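Local structure of NalP translocator (Neisseria meningitidis, 1UYN) at residues G26-A31 / Q48-G53; D34-N39 / T83-L88; R44-T49 / G73-T78; S108-I113 / L126-R131; L226-G231 / A269-D274. The protein forms, as the C-terminal translocator domain of a secreted protease, a hydrophilic outer-membrane pore through which the passenger domain reaches the bacterial surface. All coordinates share one frame; numbering follows the deposited sequence.

Interaction 1 of 5, residues G26-A31 / Q48-G53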
# COMPACT_ATOMS: atom_id res chain seq x y z
N GLY A 26 1.98 -0.09 1.74
CA GLY A 26 2.72 -0.93 0.83
C GLY A 26 1.90 -1.27 -0.41
O GLY A 26 2.44 -1.48 -1.51
N ARG A 27 0.59 -1.42 -0.23
CA ARG A 27 -0.23 -1.72 -1.38
C ARG A 27 -0.44 -0.45 -2.21
O ARG A 27 -0.47 -0.53 -3.45
CB ARG A 27 -1.57 -2.32 -0.97
CG ARG A 27 -1.44 -3.71 -0.33
CD ARG A 27 -2.78 -4.30 -0.04
NE ARG A 27 -3.28 -3.72 1.18
CZ ARG A 27 -2.89 -4.11 2.38
NH1 ARG A 27 -2.00 -5.10 2.50
NH2 ARG A 27 -3.39 -3.54 3.46
N ARG A 28 -0.54 0.70 -1.55
CA ARG A 28 -0.67 1.95 -2.30
C ARG A 28 0.50 2.11 -3.24
O ARG A 28 0.32 2.53 -4.38
CB ARG A 28 -0.77 3.18 -1.38
CG ARG A 28 -2.02 3.17 -0.58
CD ARG A 28 -2.15 4.29 0.40
NE ARG A 28 -3.34 4.13 1.26
CZ ARG A 28 -3.30 3.92 2.58
NH1 ARG A 28 -2.13 3.81 3.24
NH2 ARG A 28 -4.43 3.80 3.25
N LEU A 29 1.69 1.79 -2.76
CA LEU A 29 2.89 1.86 -3.58
C LEU A 29 2.85 0.81 -4.74
O LEU A 29 3.29 1.09 -5.86
CB LEU A 29 4.12 1.64 -2.71
CG LEU A 29 5.43 1.96 -3.45
CD1 LEU A 29 5.62 3.48 -3.64
CD2 LEU A 29 6.61 1.35 -2.78
N LYS A 30 2.32 -0.38 -4.45
CA LYS A 30 2.19 -1.43 -5.46
C LYS A 30 1.40 -0.87 -6.63
O LYS A 30 1.75 -1.08 -7.77
CB LYS A 30 1.45 -2.66 -4.90
CG LYS A 30 2.26 -3.97 -4.79
CD LYS A 30 1.80 -4.87 -3.52
CE LYS A 30 2.89 -4.97 -2.40
NZ LYS A 30 2.35 -4.93 -0.95
N ALA A 31 0.35 -0.14 -6.33
CA ALA A 31 -0.60 0.35 -7.32
C ALA A 31 0.03 1.37 -8.30
O ALA A 31 -0.24 1.39 -9.50
CB ALA A 31 -1.82 0.95 -6.58
N GLN A 48 -8.21 6.74 -9.10
CA GLN A 48 -8.37 5.40 -8.54
C GLN A 48 -8.94 5.46 -7.12
O GLN A 48 -8.61 6.35 -6.33
CB GLN A 48 -6.99 4.70 -8.47
CG GLN A 48 -6.82 3.47 -9.31
CD GLN A 48 -5.38 3.22 -9.76
OE1 GLN A 48 -4.60 2.61 -9.04
NE2 GLN A 48 -5.04 3.68 -10.94
N THR A 49 -9.80 4.50 -6.81
CA THR A 49 -10.12 4.12 -5.43
C THR A 49 -9.64 2.71 -5.05
O THR A 49 -10.04 1.73 -5.67
CB THR A 49 -11.62 4.17 -5.24
OG1 THR A 49 -12.06 5.48 -5.55
CG2 THR A 49 -12.00 3.98 -3.76
N GLN A 50 -8.81 2.62 -4.02
CA GLN A 50 -8.42 1.32 -3.48
C GLN A 50 -9.14 1.14 -2.14
O GLN A 50 -9.00 1.97 -1.30
CB GLN A 50 -6.90 1.26 -3.32
CG GLN A 50 -6.37 0.14 -2.42
CD GLN A 50 -4.84 0.28 -2.14
OE1 GLN A 50 -4.41 0.34 -0.97
NE2 GLN A 50 -4.04 0.32 -3.21
N GLN A 51 -9.97 0.09 -2.00
CA GLN A 51 -10.53 -0.32 -0.68
C GLN A 51 -9.77 -1.53 -0.08
O GLN A 51 -9.36 -2.43 -0.78
CB GLN A 51 -12.02 -0.68 -0.77
CG GLN A 51 -12.93 0.38 -1.43
CD GLN A 51 -12.97 1.72 -0.67
OE1 GLN A 51 -13.27 2.77 -1.26
NE2 GLN A 51 -12.70 1.69 0.63
N ASP A 52 -9.62 -1.53 1.24
CA ASP A 52 -8.84 -2.52 2.00
C ASP A 52 -9.69 -3.03 3.13
O ASP A 52 -10.48 -2.28 3.69
CB ASP A 52 -7.60 -1.88 2.58
CG ASP A 52 -6.46 -1.85 1.61
OD1 ASP A 52 -6.00 -2.96 1.23
OD2 ASP A 52 -5.95 -0.79 1.16
N GLY A 53 -9.52 -4.30 3.51
CA GLY A 53 -10.38 -4.89 4.52
C GLY A 53 -9.86 -6.20 5.03
O GLY A 53 -9.93 -7.19 4.35

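Interaction 2 of 5, residues D34-N39 / T83-L88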
# COMPACT_ATOMS: atom_id res chain seq x y z
N ASP A 34 2.37 -0.63 -10.44
CA ASP A 34 1.66 -1.37 -11.47
C ASP A 34 1.38 -0.41 -12.65
O ASP A 34 1.50 -0.80 -13.82
CB ASP A 34 0.39 -2.04 -10.87
CG ASP A 34 0.77 -3.20 -9.86
OD1 ASP A 34 1.96 -3.64 -9.89
OD2 ASP A 34 -0.05 -3.73 -9.02
N GLY A 35 1.12 0.86 -12.33
CA GLY A 35 0.88 1.90 -13.29
C GLY A 35 2.00 2.23 -14.23
O GLY A 35 1.80 2.95 -15.22
N LEU A 36 3.19 1.77 -13.90
CA LEU A 36 4.36 1.86 -14.77
C LEU A 36 4.34 0.86 -15.92
O LEU A 36 4.96 1.10 -16.96
CB LEU A 36 5.64 1.67 -13.97
CG LEU A 36 5.99 2.80 -13.00
CD1 LEU A 36 7.03 2.32 -12.03
CD2 LEU A 36 6.48 4.07 -13.71
N ASP A 37 3.63 -0.25 -15.74
CA ASP A 37 3.61 -1.36 -16.72
C ASP A 37 2.65 -1.08 -17.89
O ASP A 37 2.96 -1.34 -19.05
CB ASP A 37 3.22 -2.69 -16.04
CG ASP A 37 3.95 -2.92 -14.72
OD1 ASP A 37 5.06 -2.38 -14.56
OD2 ASP A 37 3.48 -3.61 -13.77
N HIS A 38 1.49 -0.51 -17.58
CA HIS A 38 0.38 -0.38 -18.53
C HIS A 38 0.78 0.41 -19.75
O HIS A 38 0.34 0.11 -20.85
CB HIS A 38 -0.84 0.27 -17.83
CG HIS A 38 -1.17 -0.34 -16.50
ND1 HIS A 38 -1.73 -1.60 -16.37
CD2 HIS A 38 -0.94 0.10 -15.25
CE1 HIS A 38 -1.85 -1.89 -15.09
NE2 HIS A 38 -1.38 -0.88 -14.38
N ASN A 39 1.64 1.39 -19.55
CA ASN A 39 1.86 2.45 -20.52
C ASN A 39 2.30 1.95 -21.89
O ASN A 39 3.20 1.11 -22.01
CB ASN A 39 2.84 3.51 -19.97
CG ASN A 39 2.14 4.83 -19.64
OD1 ASN A 39 2.15 5.78 -20.45
ND2 ASN A 39 1.48 4.88 -18.47
N THR A 83 9.86 5.12 -18.20
CA THR A 83 8.51 5.50 -17.86
C THR A 83 8.54 6.10 -16.48
O THR A 83 9.28 5.66 -15.66
CB THR A 83 7.65 4.28 -17.81
OG1 THR A 83 7.79 3.54 -19.03
CG2 THR A 83 6.20 4.69 -17.76
N ALA A 84 7.74 7.13 -16.23
CA ALA A 84 7.68 7.75 -14.91
C ALA A 84 6.26 7.96 -14.50
O ALA A 84 5.37 8.09 -15.31
CB ALA A 84 8.48 9.06 -14.83
N ALA A 85 6.06 7.92 -13.20
CA ALA A 85 4.76 8.13 -12.61
C ALA A 85 4.90 8.91 -11.33
O ALA A 85 5.93 8.88 -10.67
CB ALA A 85 4.08 6.81 -12.35
N ALA A 86 3.87 9.68 -11.08
CA ALA A 86 3.76 10.47 -9.90
C ALA A 86 2.27 10.44 -9.55
O ALA A 86 1.39 10.68 -10.38
CB ALA A 86 4.28 11.87 -10.17
N THR A 87 2.02 10.14 -8.28
CA THR A 87 0.65 9.98 -7.78
C THR A 87 0.52 10.64 -6.44
O THR A 87 1.46 10.70 -5.63
CB THR A 87 0.27 8.49 -7.69
OG1 THR A 87 -0.14 8.04 -9.00
CG2 THR A 87 -0.97 8.29 -6.85
N LEU A 88 -0.65 11.18 -6.23
CA LEU A 88 -1.00 11.80 -4.97
C LEU A 88 -2.21 11.08 -4.41
O LEU A 88 -3.16 10.77 -5.10
CB LEU A 88 -1.26 13.26 -5.17
CG LEU A 88 -0.65 14.13 -4.09
CD1 LEU A 88 -0.07 15.45 -4.62
CD2 LEU A 88 -1.79 14.39 -3.07

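Interaction 3 of 5, residues R44-T49 / G73-T78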
# COMPACT_ATOMS: atom_id res chain seq x y z
N ARG A 44 -0.68 9.18 -19.60
CA ARG A 44 -1.94 8.86 -18.96
C ARG A 44 -2.16 9.73 -17.72
O ARG A 44 -1.20 10.03 -16.96
CB ARG A 44 -1.94 7.39 -18.51
CG ARG A 44 -1.41 6.38 -19.51
CD ARG A 44 -1.98 4.92 -19.30
NE ARG A 44 -2.63 4.43 -20.54
CZ ARG A 44 -2.69 3.15 -20.95
NH1 ARG A 44 -2.18 2.13 -20.23
NH2 ARG A 44 -3.29 2.89 -22.11
N VAL A 45 -3.42 10.08 -17.48
CA VAL A 45 -3.84 10.61 -16.19
C VAL A 45 -4.84 9.61 -15.56
O VAL A 45 -5.72 9.13 -16.24
CB VAL A 45 -4.39 12.04 -16.29
CG1 VAL A 45 -5.49 12.12 -17.29
CG2 VAL A 45 -4.92 12.47 -14.97
N ILE A 46 -4.69 9.32 -14.28
CA ILE A 46 -5.35 8.17 -13.64
C ILE A 46 -6.00 8.53 -12.30
O ILE A 46 -5.34 9.07 -11.43
CB ILE A 46 -4.33 7.04 -13.43
CG1 ILE A 46 -3.37 6.89 -14.64
CG2 ILE A 46 -5.06 5.71 -13.21
CD1 ILE A 46 -1.87 6.96 -14.21
N ALA A 47 -7.28 8.23 -12.15
CA ALA A 47 -7.98 8.40 -10.87
C ALA A 47 -8.46 7.04 -10.38
O ALA A 47 -9.07 6.29 -11.13
CB ALA A 47 -9.19 9.32 -11.06
N GLN A 48 -8.21 6.74 -9.10
CA GLN A 48 -8.37 5.40 -8.54
C GLN A 48 -8.94 5.46 -7.12
O GLN A 48 -8.61 6.35 -6.33
CB GLN A 48 -6.99 4.70 -8.47
CG GLN A 48 -6.82 3.47 -9.31
CD GLN A 48 -5.38 3.22 -9.76
OE1 GLN A 48 -4.60 2.61 -9.04
NE2 GLN A 48 -5.04 3.68 -10.94
N THR A 49 -9.80 4.50 -6.81
CA THR A 49 -10.12 4.12 -5.43
C THR A 49 -9.64 2.71 -5.05
O THR A 49 -10.04 1.73 -5.67
CB THR A 49 -11.62 4.17 -5.24
OG1 THR A 49 -12.06 5.48 -5.55
CG2 THR A 49 -12.00 3.98 -3.76
N GLY A 73 -3.14 10.51 -10.41
CA GLY A 73 -1.78 10.21 -10.83
C GLY A 73 -1.55 10.41 -12.32
O GLY A 73 -2.46 10.39 -13.09
N ILE A 74 -0.32 10.66 -12.71
CA ILE A 74 0.04 10.59 -14.09
C ILE A 74 1.14 9.61 -14.29
O ILE A 74 1.92 9.36 -13.38
CB ILE A 74 0.44 11.95 -14.67
CG1 ILE A 74 1.68 12.48 -13.96
CG2 ILE A 74 -0.76 12.92 -14.59
CD1 ILE A 74 1.96 13.88 -14.28
N ALA A 75 1.17 9.05 -15.50
CA ALA A 75 2.32 8.28 -15.97
C ALA A 75 2.63 8.60 -17.41
O ALA A 75 1.75 8.92 -18.16
CB ALA A 75 2.05 6.80 -15.80
N ALA A 76 3.89 8.48 -17.81
CA ALA A 76 4.28 8.88 -19.16
C ALA A 76 5.68 8.39 -19.53
O ALA A 76 6.59 8.45 -18.72
CB ALA A 76 4.24 10.44 -19.31
N LYS A 77 5.81 7.92 -20.77
CA LYS A 77 7.09 7.70 -21.42
C LYS A 77 7.91 8.96 -21.41
O LYS A 77 7.64 9.87 -22.14
CB LYS A 77 6.90 7.28 -22.88
CG LYS A 77 6.37 5.86 -23.05
CD LYS A 77 7.50 4.84 -23.34
CE LYS A 77 7.32 3.53 -22.54
NZ LYS A 77 7.62 2.33 -23.40
N THR A 78 8.93 8.99 -20.57
CA THR A 78 9.88 10.10 -20.51
C THR A 78 11.10 9.89 -21.41
O THR A 78 12.02 10.70 -21.38
CB THR A 78 10.35 10.24 -19.06
OG1 THR A 78 9.20 10.37 -18.20
CG2 THR A 78 11.14 11.54 -18.84

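Interaction 4 of 5, residues S108-I113 / L126-R131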
# COMPACT_ATOMS: atom_id res chain seq x y z
N SER A 108 -0.13 11.27 0.90
CA SER A 108 1.07 10.66 0.38
C SER A 108 1.28 10.98 -1.06
O SER A 108 0.33 10.95 -1.86
CB SER A 108 0.96 9.14 0.50
OG SER A 108 0.75 8.75 1.83
N LEU A 109 2.54 11.22 -1.38
CA LEU A 109 3.02 11.32 -2.72
C LEU A 109 3.76 10.03 -3.08
O LEU A 109 4.64 9.60 -2.37
CB LEU A 109 3.97 12.47 -2.82
CG LEU A 109 4.80 12.46 -4.10
CD1 LEU A 109 3.93 12.63 -5.38
CD2 LEU A 109 5.85 13.59 -3.98
N PHE A 110 3.43 9.44 -4.21
CA PHE A 110 4.17 8.28 -4.71
C PHE A 110 4.84 8.60 -6.02
O PHE A 110 4.26 9.25 -6.85
CB PHE A 110 3.21 7.13 -4.92
CG PHE A 110 2.36 6.84 -3.72
CD1 PHE A 110 1.23 7.59 -3.47
CD2 PHE A 110 2.72 5.86 -2.82
CE1 PHE A 110 0.46 7.33 -2.36
CE2 PHE A 110 1.94 5.61 -1.73
CZ PHE A 110 0.80 6.33 -1.51
N ALA A 111 6.06 8.11 -6.21
CA ALA A 111 6.77 8.29 -7.47
C ALA A 111 7.44 6.99 -7.92
O ALA A 111 7.90 6.20 -7.12
CB ALA A 111 7.81 9.42 -7.34
N GLY A 112 7.53 6.79 -9.20
CA GLY A 112 8.13 5.58 -9.74
C GLY A 112 8.87 5.84 -11.03
O GLY A 112 8.46 6.66 -11.82
N ILE A 113 10.00 5.19 -11.22
CA ILE A 113 10.59 5.19 -12.57
C ILE A 113 10.83 3.73 -13.01
O ILE A 113 11.14 2.88 -12.21
CB ILE A 113 11.87 6.05 -12.61
CG1 ILE A 113 12.44 6.06 -14.03
CG2 ILE A 113 12.91 5.53 -11.57
CD1 ILE A 113 14.00 6.35 -14.11
N LEU A 126 11.09 3.11 -6.87
CA LEU A 126 9.87 3.64 -6.25
C LEU A 126 10.26 4.48 -5.04
O LEU A 126 11.20 4.17 -4.34
CB LEU A 126 8.94 2.50 -5.80
CG LEU A 126 8.67 1.40 -6.85
CD1 LEU A 126 8.02 0.20 -6.26
CD2 LEU A 126 7.83 1.93 -8.00
N PHE A 127 9.52 5.56 -4.81
CA PHE A 127 9.71 6.41 -3.64
C PHE A 127 8.35 6.96 -3.19
O PHE A 127 7.47 7.24 -4.00
CB PHE A 127 10.66 7.55 -3.96
CG PHE A 127 10.74 8.59 -2.88
CD1 PHE A 127 11.56 8.38 -1.77
CD2 PHE A 127 10.00 9.77 -2.95
CE1 PHE A 127 11.66 9.33 -0.73
CE2 PHE A 127 10.11 10.74 -1.92
CZ PHE A 127 10.93 10.50 -0.82
N SER A 128 8.16 7.12 -1.91
CA SER A 128 6.93 7.70 -1.41
C SER A 128 7.22 8.44 -0.12
O SER A 128 8.14 8.09 0.65
CB SER A 128 5.88 6.63 -1.21
OG SER A 128 6.19 5.86 -0.06
N TYR A 129 6.47 9.51 0.08
CA TYR A 129 6.57 10.31 1.29
C TYR A 129 5.14 10.55 1.62
O TYR A 129 4.41 11.11 0.80
CB TYR A 129 7.29 11.65 1.06
CG TYR A 129 7.47 12.45 2.32
CD1 TYR A 129 6.49 13.33 2.77
CD2 TYR A 129 8.61 12.32 3.09
CE1 TYR A 129 6.66 14.08 3.94
CE2 TYR A 129 8.80 13.06 4.27
CZ TYR A 129 7.83 13.95 4.69
OH TYR A 129 8.02 14.68 5.89
N GLY A 130 4.73 10.10 2.80
CA GLY A 130 3.45 10.49 3.32
C GLY A 130 3.47 10.87 4.77
O GLY A 130 4.38 10.53 5.53
N ARG A 131 2.43 11.58 5.15
CA ARG A 131 2.18 11.95 6.50
C ARG A 131 0.94 11.23 6.95
O ARG A 131 0.10 10.86 6.15
CB ARG A 131 1.97 13.44 6.57
CG ARG A 131 3.12 14.25 6.03
CD ARG A 131 4.23 14.45 7.04
NE ARG A 131 4.08 15.76 7.67
CZ ARG A 131 4.03 15.95 8.98
NH1 ARG A 131 4.14 14.92 9.85
NH2 ARG A 131 3.85 17.18 9.44

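Interaction 5 of 5, residues L226-G231 / A269-D274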
# COMPACT_ATOMS: atom_id res chain seq x y z
N LEU A 226 -6.81 -9.40 -19.04
CA LEU A 226 -7.10 -9.96 -17.74
C LEU A 226 -5.78 -10.52 -17.18
O LEU A 226 -5.07 -11.21 -17.89
CB LEU A 226 -8.12 -11.08 -17.93
CG LEU A 226 -8.26 -12.11 -16.81
CD1 LEU A 226 -9.26 -11.60 -15.79
CD2 LEU A 226 -8.66 -13.47 -17.38
N PHE A 227 -5.43 -10.24 -15.93
CA PHE A 227 -4.26 -10.91 -15.34
C PHE A 227 -4.56 -11.61 -14.04
O PHE A 227 -5.46 -11.21 -13.34
CB PHE A 227 -3.08 -9.98 -15.13
CG PHE A 227 -3.44 -8.57 -15.12
CD1 PHE A 227 -3.97 -8.00 -13.99
CD2 PHE A 227 -3.26 -7.79 -16.27
CE1 PHE A 227 -4.32 -6.63 -13.97
CE2 PHE A 227 -3.61 -6.41 -16.29
CZ PHE A 227 -4.14 -5.83 -15.13
N ALA A 228 -3.83 -12.68 -13.78
CA ALA A 228 -3.77 -13.28 -12.48
C ALA A 228 -2.41 -12.90 -11.90
O ALA A 228 -1.47 -12.71 -12.65
CB ALA A 228 -3.92 -14.77 -12.60
N THR A 229 -2.35 -12.73 -10.57
CA THR A 229 -1.11 -12.46 -9.82
C THR A 229 -0.97 -13.39 -8.62
O THR A 229 -1.93 -13.65 -7.91
CB THR A 229 -1.07 -11.04 -9.21
OG1 THR A 229 -2.26 -10.81 -8.44
CG2 THR A 229 -1.05 -9.96 -10.26
N ALA A 230 0.25 -13.84 -8.39
CA ALA A 230 0.60 -14.58 -7.19
C ALA A 230 1.90 -13.97 -6.68
O ALA A 230 2.78 -13.66 -7.46
CB ALA A 230 0.77 -16.03 -7.50
N GLY A 231 2.02 -13.78 -5.37
CA GLY A 231 3.18 -13.10 -4.83
C GLY A 231 3.54 -13.51 -3.43
O GLY A 231 2.76 -14.12 -2.71
N ALA A 269 -2.62 -13.60 -3.64
CA ALA A 269 -3.16 -13.93 -4.97
C ALA A 269 -4.10 -12.80 -5.40
O ALA A 269 -4.61 -12.07 -4.56
CB ALA A 269 -3.90 -15.26 -4.93
N GLY A 270 -4.31 -12.65 -6.70
CA GLY A 270 -5.04 -11.50 -7.21
C GLY A 270 -5.57 -11.62 -8.60
O GLY A 270 -5.20 -12.52 -9.34
N LEU A 271 -6.46 -10.70 -8.95
CA LEU A 271 -7.08 -10.69 -10.28
C LEU A 271 -7.14 -9.32 -10.81
O LEU A 271 -7.26 -8.40 -10.08
CB LEU A 271 -8.53 -11.18 -10.23
CG LEU A 271 -8.68 -12.67 -10.09
CD1 LEU A 271 -10.15 -12.94 -10.16
CD2 LEU A 271 -7.91 -13.43 -11.17
N GLY A 272 -7.15 -9.20 -12.13
CA GLY A 272 -7.24 -7.90 -12.71
C GLY A 272 -7.77 -7.86 -14.12
O GLY A 272 -7.97 -8.88 -14.73
N ALA A 273 -7.96 -6.64 -14.60
CA ALA A 273 -8.43 -6.39 -15.94
C ALA A 273 -8.28 -4.90 -16.22
O ALA A 273 -8.82 -4.10 -15.47
CB ALA A 273 -9.90 -6.80 -16.04
N ASP A 274 -7.47 -4.54 -17.23
CA ASP A 274 -7.51 -3.20 -17.88
C ASP A 274 -8.47 -3.25 -19.08
O ASP A 274 -8.40 -4.19 -19.85
CB ASP A 274 -6.14 -2.79 -18.50
CG ASP A 274 -4.99 -2.61 -17.49
OD1 ASP A 274 -4.35 -3.61 -17.05
OD2 ASP A 274 -4.57 -1.47 -17.15

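Interaction 1 of 5, residues G26-A31 / Q48-G53
R27 and D52 meet tip to tip inside the autotransporter beta-barrel, where the N-terminal helix 12-34 runs within the ring of strands and turns one flank to strand 43-57. R27 NE gives a bond to D52 OD1 at 2.8 Å, part of a salt bridge. The bond is bent, and its two flat groups are far from coplanar: guanidinium and carboxylate planes stand 62° apart, and NE comes to OD1 from above the carboxylate plane, 38° out of it. A bend at the third torsion of R27 (chi3 -80°) turns NE out of line with the extended first part of the chain. Both groups have further partners. R27 NH2 pairs with D23 and NH1 with Y295, while D52 OD1 also takes bonds from S299 and N297, so several donors grip a single carboxylate oxygen and fix its position. Q50, two residues before D52 on the strand, extends toward R27, R28 and A31. Its CG is anti to the backbone N, and its side chain crosses that of R28 at about a right angle, although the amide and guanidinium planes are nearly parallel. R28 contributes CG to the packing here, and its polar end is held elsewhere, NE by T69 and NH1 by Q25. R28 CA and Q50 CA lie 7.9 Å apart, and the contact is carried mainly by side chains. Toward the C-terminal end of 26-31, A31 presents its methyl, CB lying 4.1 Å from Q48 OE1.

Interaction 2 of 5, residues D34-N39 / T83-L88
L36 reaches the start of strand 83-88 with one methyl, and that methyl makes the dense part of the contact. L36 CD2 lies 3.8 Å from T83 O, alongside the strand backbone. The same L36 CD2 is 3.9 Å from A85 CB, so it sits between two residues whose CB atoms point toward the segment 34-39. T83 completes this patch with CG2, 4.1 Å from L36 CD2 and 3.9 Å from L36 O. The first torsion of L36 (chi1 -70°) sets CG anti to the carbonyl carbon; the CB bond does not itself aim at the strand, and it is the end of the chain that closes the distance. In T83 the branch anti to the backbone N is CG2, the methyl that meets both L36 and N39. Further walls for L36 come from R114 of strand 100-117 and from K124 and L126 of strand 121-139. The chain from the end of helix 12-34 to the first barrel strand thus packs against the inside of the transmembrane barrel. The looser side is that of N39, which contributes CB, 4.2 Å from T83 CG2, and is only partly buried. Acidic groups of 34-39 look elsewhere. D34 OD2 forms a salt bridge with R286, and D37 OD1 joins K124 and R114. No hydrogen bond links 34-39 to 83-88, so the two are held by apolar and van der Waals contact alone. The charge pairing of D34 and D37 is with basic residues of other strands, while 83-88 meets the turn through methyls and backbone.

Interaction 3 of 5, residues R44-T49 / G73-T78
G73 O is met by several groups of the facing strand: I46 N donates to it at 2.7 Å, V45 CA sends a CA-H...O contact from 3.4 Å, and I46 CD1 and V45 CG2 rest beside it. This is the antiparallel hairpin formed by strands 43-57 and 62-79, the first two staves of the twelve-stranded autotransporter barrel. I46 and G73 form a hydrogen-bonded pair, but its return bond, G73 N to I46 O, is weak, with an angle of 128° at the hydrogen. R44 and A75 make the next hydrogen-bonded pair with two sounder bonds. R44 N gives to A75 O almost in line with the carbonyl, whereas A75 N gives to R44 O from a tilted position. Between them V45 and I74 are a non-hydrogen-bonded pair, where I74 CA adds a CA-H...O contact to R44 O at 3.2 Å. The two faces of the sheet differ in chemistry. V45 and I74 share one, and since I74 also touches a bound detergent, that face is consistent with the lipid-facing outside. The side chains of R44, I46 and A75 lie on the other, probably the interior; R44 carries its guanidinium on to a salt bridge with E276. I46 CG1 is anti to the carbonyl carbon (chi1 -40°), and the side chain ends near the facing strand, with I46 CD1 beside A75, 3.9 Å from its N and 4.2 Å from its CB. On the detergent side the side chains meet more narrowly, V45 CB touching I74 CG2 at 4.1 Å.

Interaction 4 of 5, residues S108-I113 / L126-R131
A111 and F127 exchange two backbone hydrogen bonds, A111 N to F127 O at 2.8 Å and F127 N to A111 O at 2.9 Å, both fairly straight at the hydrogen. L109 and Y129 do the same two residues along, at the next hydrogen-bonded pair, with L109 N to Y129 O at 2.9 Å and Y129 N to L109 O at 3.1 Å, the latter donor lying in the carbonyl plane. Each of these four carbonyls takes a second, weaker partner: CA-H...O contacts come from S108 to Y129 O, S128 to L109 O, F110 to F127 O and L126 to A111 O. The backbone groups of F110, G112 and L126 bond to the flanking strands instead, to T87, A85 and G158. The segments belong to the hairpin of strands 100-117 and 121-139, two adjacent staves of the transmembrane beta-barrel. L109, A111, F127 and Y129 line its outer surface, probably lipid-facing, and S108, F110, L126 and S128 point inside, where F110 packs on helix 12-34. The two inward hydroxyls are satisfied beyond the pair, S108 OG by Q25 of the helix and S128 OG, set between backbone N and carbonyl carbon (chi1 74°), by Q156. S128 CB lies 3.6 Å from F110 CD2, oblique to the ring. S108 OG stands 3.5 Å from G130 CA.

Interaction 5 of 5, residues L226-G231 / A269-D274
F227 chi1 of 19° puts CG close to the backbone N, and the ring lies against G272 of the facing strand, while D274 has CG anti to the carbonyl carbon (chi1 -65°) and its carboxylate meets the same ring. F227 CD1 and CE1 lie 3.5 and 3.4 Å from G272 CA, with G272 O over one face. D274 OD1 sits at the edge of the ring, in its plane, next to CZ and CE2, and the two planes stand 69° apart. K215 makes a cation-pi contact with the ring. Strands 224-235 and 265-278 are neighbouring antiparallel members of the barrel, and the aromatic ring packed on a cross-strand glycine resembles the glycine-aromatic pairing known from other bacterial beta-barrels. F227 and G272 form a hydrogen-bonded pair: G272 N gives to F227 O at 2.9 Å in the carbonyl plane, whereas F227 N reaches G272 O from above that plane. T229 and G270 repeat the pattern with T229 N to G270 O at 3.1 Å and a weak return bond. On the other face, probably the lipid-facing one, A228 CB meets L271 CD2 at 4.4 Å.

How the interactions relate
Interactions 3, 4 and 5 join neighbouring strands of one barrel through backbone bonds, and differ mainly in their side chains. Interaction 4 is the most buried of the three, with F110 packing on R28 and L29 of interaction 1, whereas interaction 5 is a surface contact. Interactions 1 and 2 instead tie the chain inside the barrel to its wall: the first by a salt bridge and polar chains, the second by methyls. Strand 43-57 serves both 1 and 3, which share Q48 and T49. Segment 83-88 of interaction 2 lies between 73-78 and 108-113, probably bonded to both, so the strand segments of interactions 2, 3 and 4 lie in one continuous piece of sheet.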